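Local coordinates for NAD-dependent epimerase/dehydratase (Veillonella parvula DSM 2008, PDB 3R6D), which probably binds NAD(H) or NADP(H) through a Rossmann fold and acts as an epimerase or dehydratase on a substrate that is not established, at residues 14-18 with 182-186; 82-88 with 134-139; 88-92 with 141-147; 106-112 with 152-156. All coordinates share one frame; numbering follows the deposited sequence.

Contact 1: 14-18 with 182-186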
loop_
_atom_site.group_PDB
_atom_site.type_symbol
_atom_site.label_atom_id
_atom_site.label_comp_id
_atom_site.label_asym_id
_atom_site.label_seq_id
_atom_site.Cartn_x
_atom_site.Cartn_y
_atom_site.Cartn_z
ATOM N N ALA A 14 -9.219 -3.559 -5.704
ATOM C CA ALA A 14 -9.159 -4.827 -6.438
ATOM C C ALA A 14 -7.731 -5.404 -6.586
ATOM O O ALA A 14 -7.561 -6.536 -7.041
ATOM C CB ALA A 14 -9.818 -4.673 -7.804
ATOM N N GLY A 15 -6.712 -4.640 -6.182
ATOM C CA GLY A 15 -5.363 -5.157 -6.275
ATOM C C GLY A 15 -5.123 -6.328 -5.332
ATOM O O GLY A 15 -5.866 -6.518 -4.353
ATOM N N GLN A 16 -4.118 -7.144 -5.630
ATOM C CA GLN A 16 -3.904 -8.364 -4.868
ATOM C C GLN A 16 -3.594 -8.125 -3.410
ATOM O O GLN A 16 -4.182 -8.782 -2.547
ATOM C CB GLN A 16 -2.809 -9.219 -5.501
ATOM C CG GLN A 16 -3.200 -9.941 -6.803
ATOM C CD GLN A 16 -2.148 -10.964 -7.197
ATOM O OE1 GLN A 16 -1.990 -11.960 -6.519
ATOM N NE2 GLN A 16 -1.407 -10.707 -8.278
ATOM N N ILE A 17 -2.615 -7.252 -3.109
ATOM C CA ILE A 17 -2.365 -6.936 -1.713
ATOM C C ILE A 17 -3.604 -6.337 -1.054
ATOM O O ILE A 17 -3.936 -6.717 0.074
ATOM C CB ILE A 17 -1.171 -6.005 -1.553
ATOM C CG1 ILE A 17 0.109 -6.799 -1.823
ATOM C CG2 ILE A 17 -1.134 -5.337 -0.160
ATOM C CD1 ILE A 17 1.361 -5.911 -1.893
ATOM N N ALA A 18 -4.303 -5.442 -1.758
ATOM C CA ALA A 18 -5.501 -4.846 -1.156
ATOM C C ALA A 18 -6.562 -5.895 -0.796
ATOM O O ALA A 18 -7.213 -5.811 0.242
ATOM C CB ALA A 18 -6.100 -3.792 -2.068
ATOM N N ARG A 182 3.272 -11.311 -0.972
ATOM C CA ARG A 182 2.135 -10.440 -0.677
ATOM C C ARG A 182 1.591 -10.727 0.729
ATOM O O ARG A 182 1.154 -9.813 1.433
ATOM C CB ARG A 182 1.034 -10.560 -1.748
ATOM C CG ARG A 182 1.486 -10.024 -3.113
ATOM C CD ARG A 182 0.362 -9.911 -4.094
ATOM N NE ARG A 182 0.795 -9.347 -5.366
ATOM C CZ ARG A 182 1.441 -10.030 -6.309
ATOM N NH1 ARG A 182 1.734 -11.310 -6.125
ATOM N NH2 ARG A 182 1.812 -9.412 -7.438
ATOM N N GLU A 183 1.639 -11.994 1.142
ATOM C CA GLU A 183 1.192 -12.351 2.492
ATOM C C GLU A 183 2.034 -11.702 3.591
ATOM O O GLU A 183 1.472 -11.225 4.603
ATOM C CB GLU A 183 1.142 -13.878 2.626
ATOM C CG GLU A 183 0.070 -14.576 1.781
ATOM C CD GLU A 183 0.534 -15.006 0.392
ATOM O OE1 GLU A 183 1.584 -14.518 -0.116
ATOM O OE2 GLU A 183 -0.177 -15.850 -0.212
ATOM N N ALA A 184 3.359 -11.638 3.378
ATOM C CA ALA A 184 4.243 -10.945 4.333
ATOM C C ALA A 184 3.962 -9.453 4.375
ATOM O O ALA A 184 3.939 -8.854 5.451
ATOM C CB ALA A 184 5.705 -11.225 3.996
ATOM N N VAL A 185 3.728 -8.846 3.206
ATOM C CA VAL A 185 3.416 -7.423 3.178
ATOM C C VAL A 185 2.114 -7.145 3.962
ATOM O O VAL A 185 2.016 -6.167 4.728
ATOM C CB VAL A 185 3.332 -6.882 1.744
ATOM C CG1 VAL A 185 2.886 -5.391 1.752
ATOM C CG2 VAL A 185 4.666 -7.018 1.026
ATOM N N VAL A 186 1.110 -7.994 3.746
ATOM C CA VAL A 186 -0.139 -7.834 4.460
ATOM C C VAL A 186 0.025 -7.926 5.979
ATOM O O VAL A 186 -0.581 -7.157 6.722
ATOM C CB VAL A 186 -1.200 -8.800 3.931
ATOM C CG1 VAL A 186 -2.418 -8.845 4.875
ATOM C CG2 VAL A 186 -1.642 -8.349 2.515
HETATM O O HOH W 1 -0.462 -6.473 -5.341
#

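Contact 2: 82-88 with 134-139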
loop_
_atom_site.group_PDB
_atom_site.type_symbol
_atom_site.label_atom_id
_atom_site.label_comp_id
_atom_site.label_asym_id
_atom_site.label_seq_id
_atom_site.Cartn_x
_atom_site.Cartn_y
_atom_site.Cartn_z
HETATM N N MSE A 82 0.334 3.421 -6.128
HETATM C CA MSE A 82 0.872 4.794 -6.181
HETATM C C MSE A 82 1.615 4.923 -7.519
HETATM O O MSE A 82 2.855 4.944 -7.563
HETATM C CB MSE A 82 1.821 5.074 -5.002
HETATM C CG MSE A 82 1.095 5.089 -3.677
HETATM SE SE MSE A 82 2.319 5.401 -2.183
HETATM C CE MSE A 82 3.177 7.027 -2.832
ATOM N N GLU A 83 0.833 4.970 -8.597
ATOM C CA GLU A 83 1.365 4.840 -9.957
ATOM C C GLU A 83 1.376 6.116 -10.768
ATOM O O GLU A 83 2.063 6.193 -11.798
ATOM C CB GLU A 83 0.556 3.794 -10.722
ATOM C CG GLU A 83 0.851 2.367 -10.293
ATOM C CD GLU A 83 -0.176 1.398 -10.847
ATOM O OE1 GLU A 83 -1.071 1.829 -11.605
ATOM O OE2 GLU A 83 -0.057 0.206 -10.536
ATOM N N SER A 84 0.600 7.098 -10.320
ATOM C CA SER A 84 0.362 8.333 -11.048
ATOM C C SER A 84 0.461 9.556 -10.146
ATOM O O SER A 84 -0.223 9.608 -9.127
ATOM C CB SER A 84 -1.055 8.260 -11.702
ATOM O OG SER A 84 -1.599 9.542 -11.930
ATOM N N GLY A 85 1.222 10.576 -10.547
ATOM C CA GLY A 85 1.255 11.822 -9.778
ATOM C C GLY A 85 -0.102 12.510 -9.702
ATOM O O GLY A 85 -0.503 13.030 -8.651
ATOM N N SER A 86 -0.794 12.586 -10.837
ATOM C CA SER A 86 -2.093 13.260 -10.841
ATOM C C SER A 86 -3.146 12.503 -10.022
ATOM O O SER A 86 -3.920 13.143 -9.332
ATOM C CB SER A 86 -2.560 13.539 -12.256
ATOM O OG SER A 86 -2.666 12.315 -12.931
ATOM N N ASP A 87 -3.158 11.176 -10.103
ATOM C CA ASP A 87 -4.071 10.399 -9.232
ATOM C C ASP A 87 -3.722 10.589 -7.770
ATOM O O ASP A 87 -4.579 10.775 -6.934
ATOM C CB ASP A 87 -4.128 8.918 -9.564
ATOM C CG ASP A 87 -4.848 8.640 -10.866
ATOM O OD1 ASP A 87 -5.512 9.553 -11.416
ATOM O OD2 ASP A 87 -4.764 7.484 -11.317
HETATM N N MSE A 88 -2.431 10.589 -7.460
HETATM C CA MSE A 88 -2.030 10.816 -6.086
HETATM C C MSE A 88 -2.430 12.206 -5.636
HETATM O O MSE A 88 -2.891 12.392 -4.521
HETATM C CB MSE A 88 -0.517 10.638 -5.945
HETATM C CG MSE A 88 0.019 10.467 -4.521
HETATM SE SE MSE A 88 -0.456 8.766 -3.634
HETATM C CE MSE A 88 -1.439 9.864 -2.681
ATOM N N GLY A 134 6.024 7.381 -13.150
ATOM C CA GLY A 134 4.738 7.604 -12.498
ATOM C C GLY A 134 4.842 7.256 -10.998
ATOM O O GLY A 134 4.316 7.992 -10.150
ATOM N N GLU A 135 5.532 6.149 -10.676
ATOM C CA GLU A 135 5.760 5.824 -9.253
ATOM C C GLU A 135 6.546 6.922 -8.536
ATOM O O GLU A 135 6.214 7.321 -7.409
ATOM C CB GLU A 135 6.465 4.470 -9.104
ATOM C CG GLU A 135 5.553 3.279 -9.407
ATOM C CD GLU A 135 4.834 2.699 -8.207
ATOM O OE1 GLU A 135 5.326 2.793 -7.063
ATOM O OE2 GLU A 135 3.758 2.111 -8.452
ATOM N N ARG A 136 7.584 7.440 -9.203
ATOM C CA ARG A 136 8.341 8.527 -8.607
ATOM C C ARG A 136 7.466 9.781 -8.340
ATOM O O ARG A 136 7.539 10.388 -7.264
ATOM C CB ARG A 136 9.550 8.875 -9.490
ATOM C CG ARG A 136 10.465 9.856 -8.874
ATOM C CD ARG A 136 11.675 10.087 -9.748
ATOM N NE ARG A 136 12.581 8.948 -9.727
ATOM C CZ ARG A 136 12.861 8.160 -10.766
ATOM N NH1 ARG A 136 12.301 8.397 -11.958
ATOM N NH2 ARG A 136 13.727 7.161 -10.617
ATOM N N GLN A 137 6.655 10.165 -9.336
ATOM C CA GLN A 137 5.824 11.352 -9.191
ATOM C C GLN A 137 4.772 11.171 -8.088
ATOM O O GLN A 137 4.566 12.089 -7.308
ATOM C CB GLN A 137 5.174 11.729 -10.527
ATOM C CG GLN A 137 6.210 12.333 -11.513
ATOM C CD GLN A 137 5.624 12.866 -12.817
ATOM O OE1 GLN A 137 4.735 12.249 -13.386
ATOM N NE2 GLN A 137 6.156 14.020 -13.314
ATOM N N ALA A 138 4.130 9.995 -8.013
ATOM C CA ALA A 138 3.154 9.704 -6.942
ATOM C C ALA A 138 3.775 9.770 -5.553
ATOM O O ALA A 138 3.218 10.389 -4.637
ATOM C CB ALA A 138 2.528 8.349 -7.162
ATOM N N ARG A 139 4.987 9.207 -5.444
ATOM C CA ARG A 139 5.729 9.284 -4.204
ATOM C C ARG A 139 6.015 10.725 -3.805
ATOM O O ARG A 139 5.766 11.130 -2.663
ATOM C CB ARG A 139 7.036 8.524 -4.326
ATOM C CG ARG A 139 7.917 8.793 -3.121
ATOM C CD ARG A 139 9.334 8.562 -3.428
ATOM N NE ARG A 139 9.887 9.591 -4.296
ATOM C CZ ARG A 139 11.088 9.475 -4.820
ATOM N NH1 ARG A 139 11.823 8.388 -4.578
ATOM N NH2 ARG A 139 11.564 10.457 -5.571
HETATM O O HOH W 2 4.903 5.666 -5.701
HETATM O O HOH W 3 2.313 1.267 -6.341
HETATM O O HOH W 4 2.595 10.484 -13.104
#

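Contact 3: 88-92 with 141-147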
loop_
_atom_site.group_PDB
_atom_site.type_symbol
_atom_site.label_atom_id
_atom_site.label_comp_id
_atom_site.label_asym_id
_atom_site.label_seq_id
_atom_site.Cartn_x
_atom_site.Cartn_y
_atom_site.Cartn_z
HETATM N N MSE A 88 -2.431 10.589 -7.460
HETATM C CA MSE A 88 -2.030 10.816 -6.086
HETATM C C MSE A 88 -2.430 12.206 -5.636
HETATM O O MSE A 88 -2.891 12.392 -4.521
HETATM C CB MSE A 88 -0.517 10.638 -5.945
HETATM C CG MSE A 88 0.019 10.467 -4.521
HETATM SE SE MSE A 88 -0.456 8.766 -3.634
HETATM C CE MSE A 88 -1.439 9.864 -2.681
ATOM N N ALA A 89 -2.306 13.193 -6.531
ATOM C CA ALA A 89 -2.712 14.542 -6.173
ATOM C C ALA A 89 -4.215 14.612 -5.910
ATOM O O ALA A 89 -4.660 15.306 -4.984
ATOM C CB ALA A 89 -2.296 15.554 -7.262
ATOM N N SER A 90 -4.986 13.911 -6.732
ATOM C CA SER A 90 -6.442 13.887 -6.518
ATOM C C SER A 90 -6.808 13.234 -5.180
ATOM O O SER A 90 -7.728 13.705 -4.496
ATOM C CB SER A 90 -7.137 13.174 -7.652
ATOM O OG SER A 90 -6.995 13.922 -8.844
ATOM N N ILE A 91 -6.094 12.160 -4.811
ATOM C CA ILE A 91 -6.304 11.478 -3.537
ATOM C C ILE A 91 -5.934 12.421 -2.385
ATOM O O ILE A 91 -6.690 12.590 -1.455
ATOM C CB ILE A 91 -5.487 10.172 -3.480
ATOM C CG1 ILE A 91 -6.088 9.173 -4.478
ATOM C CG2 ILE A 91 -5.480 9.608 -2.049
ATOM C CD1 ILE A 91 -5.189 7.999 -4.745
ATOM N N VAL A 92 -4.761 13.048 -2.474
ATOM C CA VAL A 92 -4.367 13.971 -1.440
ATOM C C VAL A 92 -5.384 15.106 -1.257
ATOM O O VAL A 92 -5.708 15.464 -0.123
ATOM C CB VAL A 92 -2.961 14.519 -1.751
ATOM C CG1 VAL A 92 -2.638 15.743 -0.939
ATOM C CG2 VAL A 92 -1.876 13.434 -1.499
ATOM N N VAL A 141 4.433 13.467 -4.710
ATOM C CA VAL A 141 3.205 14.171 -4.321
ATOM C C VAL A 141 2.867 13.833 -2.859
ATOM O O VAL A 141 2.477 14.698 -2.066
ATOM C CB VAL A 141 2.017 13.834 -5.254
ATOM C CG1 VAL A 141 0.680 14.312 -4.648
ATOM C CG2 VAL A 141 2.246 14.498 -6.639
ATOM N N LEU A 142 2.949 12.545 -2.501
ATOM C CA LEU A 142 2.574 12.162 -1.138
ATOM C C LEU A 142 3.546 12.730 -0.091
ATOM O O LEU A 142 3.132 13.263 0.944
ATOM C CB LEU A 142 2.408 10.646 -1.013
ATOM C CG LEU A 142 1.908 10.151 0.331
ATOM C CD1 LEU A 142 0.577 10.812 0.752
ATOM C CD2 LEU A 142 1.768 8.625 0.272
ATOM N N ARG A 143 4.845 12.668 -0.380
ATOM C CA ARG A 143 5.831 13.254 0.570
ATOM C C ARG A 143 5.712 14.772 0.765
ATOM O O ARG A 143 6.052 15.304 1.822
ATOM C CB ARG A 143 7.250 12.925 0.182
ATOM C CG ARG A 143 7.525 11.464 0.179
ATOM C CD ARG A 143 9.050 11.168 -0.097
ATOM N NE ARG A 143 9.619 11.873 -1.281
ATOM C CZ ARG A 143 10.839 11.640 -1.806
ATOM N NH1 ARG A 143 11.633 10.686 -1.315
ATOM N NH2 ARG A 143 11.268 12.356 -2.846
ATOM N N GLU A 144 5.287 15.464 -0.279
ATOM C CA GLU A 144 5.036 16.922 -0.232
ATOM C C GLU A 144 3.767 17.323 0.497
ATOM O O GLU A 144 3.560 18.497 0.822
ATOM C CB GLU A 144 4.994 17.505 -1.658
ATOM C CG GLU A 144 6.302 17.366 -2.410
ATOM C CD GLU A 144 6.129 17.502 -3.927
ATOM O OE1 GLU A 144 4.993 17.768 -4.434
ATOM O OE2 GLU A 144 7.162 17.324 -4.612
ATOM N N SER A 145 2.877 16.349 0.692
ATOM C CA SER A 145 1.675 16.596 1.376
ATOM C C SER A 145 1.943 16.814 2.823
ATOM O O SER A 145 3.050 16.526 3.334
ATOM C CB SER A 145 0.732 15.427 1.159
ATOM O OG SER A 145 0.937 14.385 2.123
ATOM N N ASN A 146 0.912 17.263 3.510
ATOM C CA ASN A 146 0.955 17.414 4.913
ATOM C C ASN A 146 0.375 16.213 5.675
ATOM O O ASN A 146 0.167 16.256 6.888
ATOM C CB ASN A 146 0.148 18.707 5.186
ATOM C CG ASN A 146 -1.292 18.685 4.506
ATOM O OD1 ASN A 146 -1.923 17.619 4.450
ATOM N ND2 ASN A 146 -1.775 19.836 3.965
ATOM N N LEU A 147 0.081 15.125 4.929
ATOM C CA LEU A 147 -0.617 13.981 5.496
ATOM C C LEU A 147 0.318 13.191 6.395
ATOM O O LEU A 147 1.563 13.191 6.205
ATOM C CB LEU A 147 -1.171 13.053 4.395
ATOM C CG LEU A 147 -2.192 13.719 3.482
ATOM C CD1 LEU A 147 -2.530 12.841 2.299
ATOM C CD2 LEU A 147 -3.482 14.072 4.247
#

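Contact 4: 106-112 with 152-156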
loop_
_atom_site.group_PDB
_atom_site.type_symbol
_atom_site.label_atom_id
_atom_site.label_comp_id
_atom_site.label_asym_id
_atom_site.label_seq_id
_atom_site.Cartn_x
_atom_site.Cartn_y
_atom_site.Cartn_z
ATOM N N VAL A 106 1.332 1.988 -0.995
ATOM C CA VAL A 106 2.288 1.074 -1.553
ATOM C C VAL A 106 3.022 1.672 -2.735
ATOM O O VAL A 106 2.387 2.078 -3.710
ATOM C CB VAL A 106 1.567 -0.215 -1.958
ATOM C CG1 VAL A 106 2.426 -1.036 -2.865
ATOM C CG2 VAL A 106 1.183 -1.000 -0.685
ATOM N N SER A 107 4.353 1.665 -2.660
ATOM C CA SER A 107 5.215 2.116 -3.738
ATOM C C SER A 107 6.265 1.065 -4.006
ATOM O O SER A 107 6.207 -0.046 -3.481
ATOM C CB SER A 107 5.802 3.467 -3.322
ATOM O OG SER A 107 6.563 4.056 -4.337
HETATM N N MSE A 108 7.196 1.375 -4.889
HETATM C CA MSE A 108 8.223 0.408 -5.280
HETATM C C MSE A 108 9.547 0.748 -4.599
HETATM O O MSE A 108 9.953 1.921 -4.487
HETATM C CB MSE A 108 8.390 0.349 -6.805
HETATM C CG MSE A 108 8.754 1.652 -7.441
HETATM SE SE MSE A 108 9.135 1.458 -9.368
HETATM C CE MSE A 108 10.853 0.577 -9.193
ATOM N N ALA A 109 10.251 -0.293 -4.188
ATOM C CA ALA A 109 11.646 -0.154 -3.803
ATOM C C ALA A 109 12.512 0.142 -5.044
ATOM O O ALA A 109 12.190 -0.294 -6.157
ATOM C CB ALA A 109 12.117 -1.432 -3.139
ATOM N N GLY A 110 13.596 0.873 -4.823
ATOM C CA GLY A 110 14.593 1.154 -5.841
ATOM C C GLY A 110 14.660 2.586 -6.303
ATOM O O GLY A 110 15.601 2.932 -7.037
ATOM N N LEU A 111 13.708 3.425 -5.869
ATOM C CA LEU A 111 13.649 4.867 -6.255
ATOM C C LEU A 111 14.386 5.837 -5.289
ATOM O O LEU A 111 14.377 7.061 -5.499
ATOM C CB LEU A 111 12.204 5.311 -6.414
ATOM C CG LEU A 111 11.283 4.518 -7.312
ATOM C CD1 LEU A 111 9.919 5.204 -7.297
ATOM C CD2 LEU A 111 11.897 4.395 -8.730
ATOM N N SER A 112 14.986 5.316 -4.227
ATOM C CA SER A 112 15.764 6.120 -3.259
ATOM C C SER A 112 17.208 5.634 -3.238
ATOM O O SER A 112 17.919 5.782 -2.200
ATOM C CB SER A 112 15.162 5.959 -1.855
ATOM O OG SER A 112 13.813 6.425 -1.824
ATOM N N LEU A 152 5.159 2.342 1.876
ATOM C CA LEU A 152 5.796 1.023 1.946
ATOM C C LEU A 152 6.482 0.768 0.629
ATOM O O LEU A 152 5.830 0.653 -0.411
ATOM C CB LEU A 152 4.734 -0.067 2.268
ATOM C CG LEU A 152 3.990 0.186 3.601
ATOM C CD1 LEU A 152 2.938 -0.911 3.738
ATOM C CD2 LEU A 152 4.937 0.213 4.760
ATOM N N ARG A 153 7.816 0.749 0.646
ATOM C CA ARG A 153 8.607 0.481 -0.549
ATOM C C ARG A 153 8.774 -1.020 -0.727
ATOM O O ARG A 153 9.537 -1.642 0.011
ATOM C CB ARG A 153 9.978 1.162 -0.470
ATOM C CG ARG A 153 9.911 2.681 -0.513
ATOM C CD ARG A 153 11.257 3.319 -0.254
ATOM N NE ARG A 153 11.615 3.297 1.156
ATOM C CZ ARG A 153 12.691 2.700 1.676
ATOM N NH1 ARG A 153 13.466 1.895 0.929
ATOM N NH2 ARG A 153 12.972 2.863 2.973
ATOM N N LEU A 154 8.019 -1.605 -1.661
ATOM C CA LEU A 154 8.017 -3.066 -1.804
ATOM C C LEU A 154 9.013 -3.498 -2.832
ATOM O O LEU A 154 9.087 -2.914 -3.917
ATOM C CB LEU A 154 6.631 -3.576 -2.193
ATOM C CG LEU A 154 5.468 -3.107 -1.294
ATOM C CD1 LEU A 154 4.198 -3.841 -1.674
ATOM C CD2 LEU A 154 5.785 -3.335 0.199
ATOM N N THR A 155 9.758 -4.567 -2.506
ATOM C CA THR A 155 10.573 -5.265 -3.488
ATOM C C THR A 155 9.658 -6.210 -4.317
ATOM O O THR A 155 8.440 -6.061 -4.263
ATOM C CB THR A 155 11.769 -5.900 -2.813
ATOM O OG1 THR A 155 12.632 -6.443 -3.831
ATOM C CG2 THR A 155 11.382 -6.983 -1.793
ATOM N N TRP A 156 10.246 -7.098 -5.118
ATOM C CA TRP A 156 9.461 -7.837 -6.117
ATOM C C TRP A 156 8.509 -8.835 -5.469
ATOM O O TRP A 156 8.926 -9.615 -4.618
ATOM C CB TRP A 156 10.441 -8.552 -7.064
ATOM C CG TRP A 156 11.069 -7.561 -8.034
ATOM C CD1 TRP A 156 12.232 -6.844 -7.866
ATOM C CD2 TRP A 156 10.495 -7.116 -9.254
ATOM N NE1 TRP A 156 12.424 -5.998 -8.933
ATOM C CE2 TRP A 156 11.361 -6.140 -9.797
ATOM C CE3 TRP A 156 9.323 -7.458 -9.951
ATOM C CZ2 TRP A 156 11.097 -5.513 -11.030
ATOM C CZ3 TRP A 156 9.064 -6.845 -11.179
ATOM C CH2 TRP A 156 9.954 -5.888 -11.717
HETATM O O HOH W 5 10.935 -2.992 -6.657
#

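Contact 1: 14-18 with 182-186
Q16 and I17, in the glycine-rich loop that follows strand 8-11 of the Rossmann fold, meet R182, V185 and V186 in the first turn of helix 182-193. The polar half is a flat stack. The amide of Q16 lies over one face of the R182 guanidinium, the two planes 19° apart, with NE2 of Q16 above the centre of the group, 3.5 Å from CZ of R182. Both chains are extended on the way there. R182 runs straight from CG to NE and then turns at its last torsion (chi4 79°), which brings a guanidinium face round to the amide. N159 fixes the pair from outside, its side-chain amide bonding to both OE1 of Q16 and NH1 of R182. A water in the guanidinium plane accepts from NE of R182 at 3.1 Å and from the backbone N of I17 at 3.2 Å, tying the arginine to the loop backbone.

Next to the stack the contact is apolar. I17 has CG1 anti to its carbonyl carbon (chi1 -73°), and the branch crosses the arginine chain at about a right angle, CG1 of I17 lying 3.7 Å from CG of R182. Its tip goes deeper, CD1 of I17 approaching CG1 of V185 at 4.0 Å, beside L154 and L157 of strand 148-158. In relatives this loop lies against the dinucleotide phosphates, so the helix probably backs a cofactor-binding element. One turn on along the helix, CG2 of V186 touches I17 twice, 3.7 Å from its carbonyl O and 4.1 Å from its CG2.

Contact 2: 82-88 with 134-139
A138 and G134 on helix 129-144 pack against the M82-G85 turn leading into helix 85-96, at the place where two neighbouring helices of the Rossmann fold come close. The CA atoms of G85 and A138 are only 4.0 Å apart. The methyl of A138 sits in the bend, its CB 3.4 Å from O of M82, with the CB atoms of selenomethionines M82 and M88 beside it. Further along, CG of M88 comes to 3.2 Å from O of A138. G134, without a side chain, lets O of E83 approach its CA to 3.1 Å.

E135 bends at chi2 (-92°) and folds back on the turn. Its OE2 lies 3.1 Å from O of M82, an approach of acceptors that are not bonded to one another. S107 bonds to OE1 of E135, and a water that also accepts from N of M82 donates to OE2. A second water lies within hydrogen-bonding distance of both O of M82 and O of E135. E135 adds a nearly straight CA-H...O contact to the same M82 oxygen (164° at the hydrogen).

Another water joins N of G85 to OE1 of Q137. Behind this shell S84 is the N-cap of helix 85-96, its OG accepting from N of D87 at 2.9 Å and 170°.

Contact 3: 88-92 with 141-147
Helices 85-96 and 129-144, next to one another on the Rossmann sheet, continue their association through M88, A89 and V92 on one side and V141, L142, S145 and L147 on the other. The second helix belongs to the beta-alpha-beta crossover from strand 102-108 to strand 148-158, and its C-terminal end is what V92 reaches.

V141 lies across the first helix at M88 and A89. Its CG1, anti to the backbone N (chi1 167°), presses against the helix backbone, 3.7 Å from N of A89, and is 3.9 Å from CG of M88. The side chains of M88 and V141 lie alongside, running in opposite senses. The bent end of M88 carries on to L142, where CE of M88 and CD1 of L142 are 4.1 Å apart.

V92 divides its two methyls between different neighbours. CG2 lies among V141 CG1, L142 CD1 and L147 CD1, the last being nearest at 3.9 Å, whereas CG1 of V92 faces CB of S145 at 4.0 Å. The S145 hydroxyl is turned to its own segment: OG donates to O of L142 at 2.7 Å, on a lone pair in the carbonyl plane, and accepts from N of L147 at 3.0 Å, forming an ST turn. O of L142 also accepts from N of S145.

Beyond the helix end, R203 takes O of both S145 and L147, while V103 of strand 102-108 touches L142 and L147. With the S145 hydroxyl engaged locally, the side chains meet carbon to carbon, one methyl also resting on the A89 backbone: a nondirectional association set by shape.

Contact 4: 106-112 with 152-156
S107 and L154 bring strands 102-108 and 148-158 together as parallel neighbours in the Rossmann sheet. Three backbone hydrogen bonds join them. N of S107 donates to O of L152 at 2.9 Å, and O of S107 accepts from N of L154 at 3.0 Å, so S107 brackets R153. L154 in turn brackets M108, its O taking N of A109 at 2.9 Å; CB of A109 rests against the same carbonyl, 3.5 Å from O of L154. All three bonds are nearly straight at the hydrogen, yet the donor's departure from the carbonyl plane grows along the series, from 26° at L152 O to 54° at L154 O. The short strand segments cross at -45°, a marked twist, and the M108 and L154 side chains diverge. A water extends the pairing, donating to O of A109 at 3.0 Å and weakly to O of L154.

Apolar contact is tight at one place: CG1 of V106 meets CD1 of L154 at 3.5 Å, the side chains at about a right angle.

Charge belongs to R153, whose CB and CG run beside the A109 and M108 backbone. Its guanidinium forms a salt bridge with E114 and bonds to O of S205.

V106 and L152 share one face of the sheet, L152 and L154 packing on helix 182-193. S107 and R153 point to the other, which helix 129-144 covers. Strand 204-209 continues the sheet on the far edge of strand 148-158, through R153 with I206 and V208.

In the fold
Contacts 2, 3 and 4 all lie along the chain inside the loop closed by contact 1. Contacts 2 and 3 are successive levels of one helix pair, sharing M88, with centres 9 Å apart. Contact 4 links them to the sheet: R139 of contact 2 meets L111 through a probable hydrogen bond, and CG of M82 packs 3.3 Å from O of V106. On the sheet's other face, L154 of contact 4 touches contact 1, its CD1 3.5 Å from CD1 of I17. Contact 3 is farthest from contact 1, centres 22 Å apart. A cofactor, as in relatives, would probably meet the 14-18 loop of contact 1; contact 3 lies well away from it.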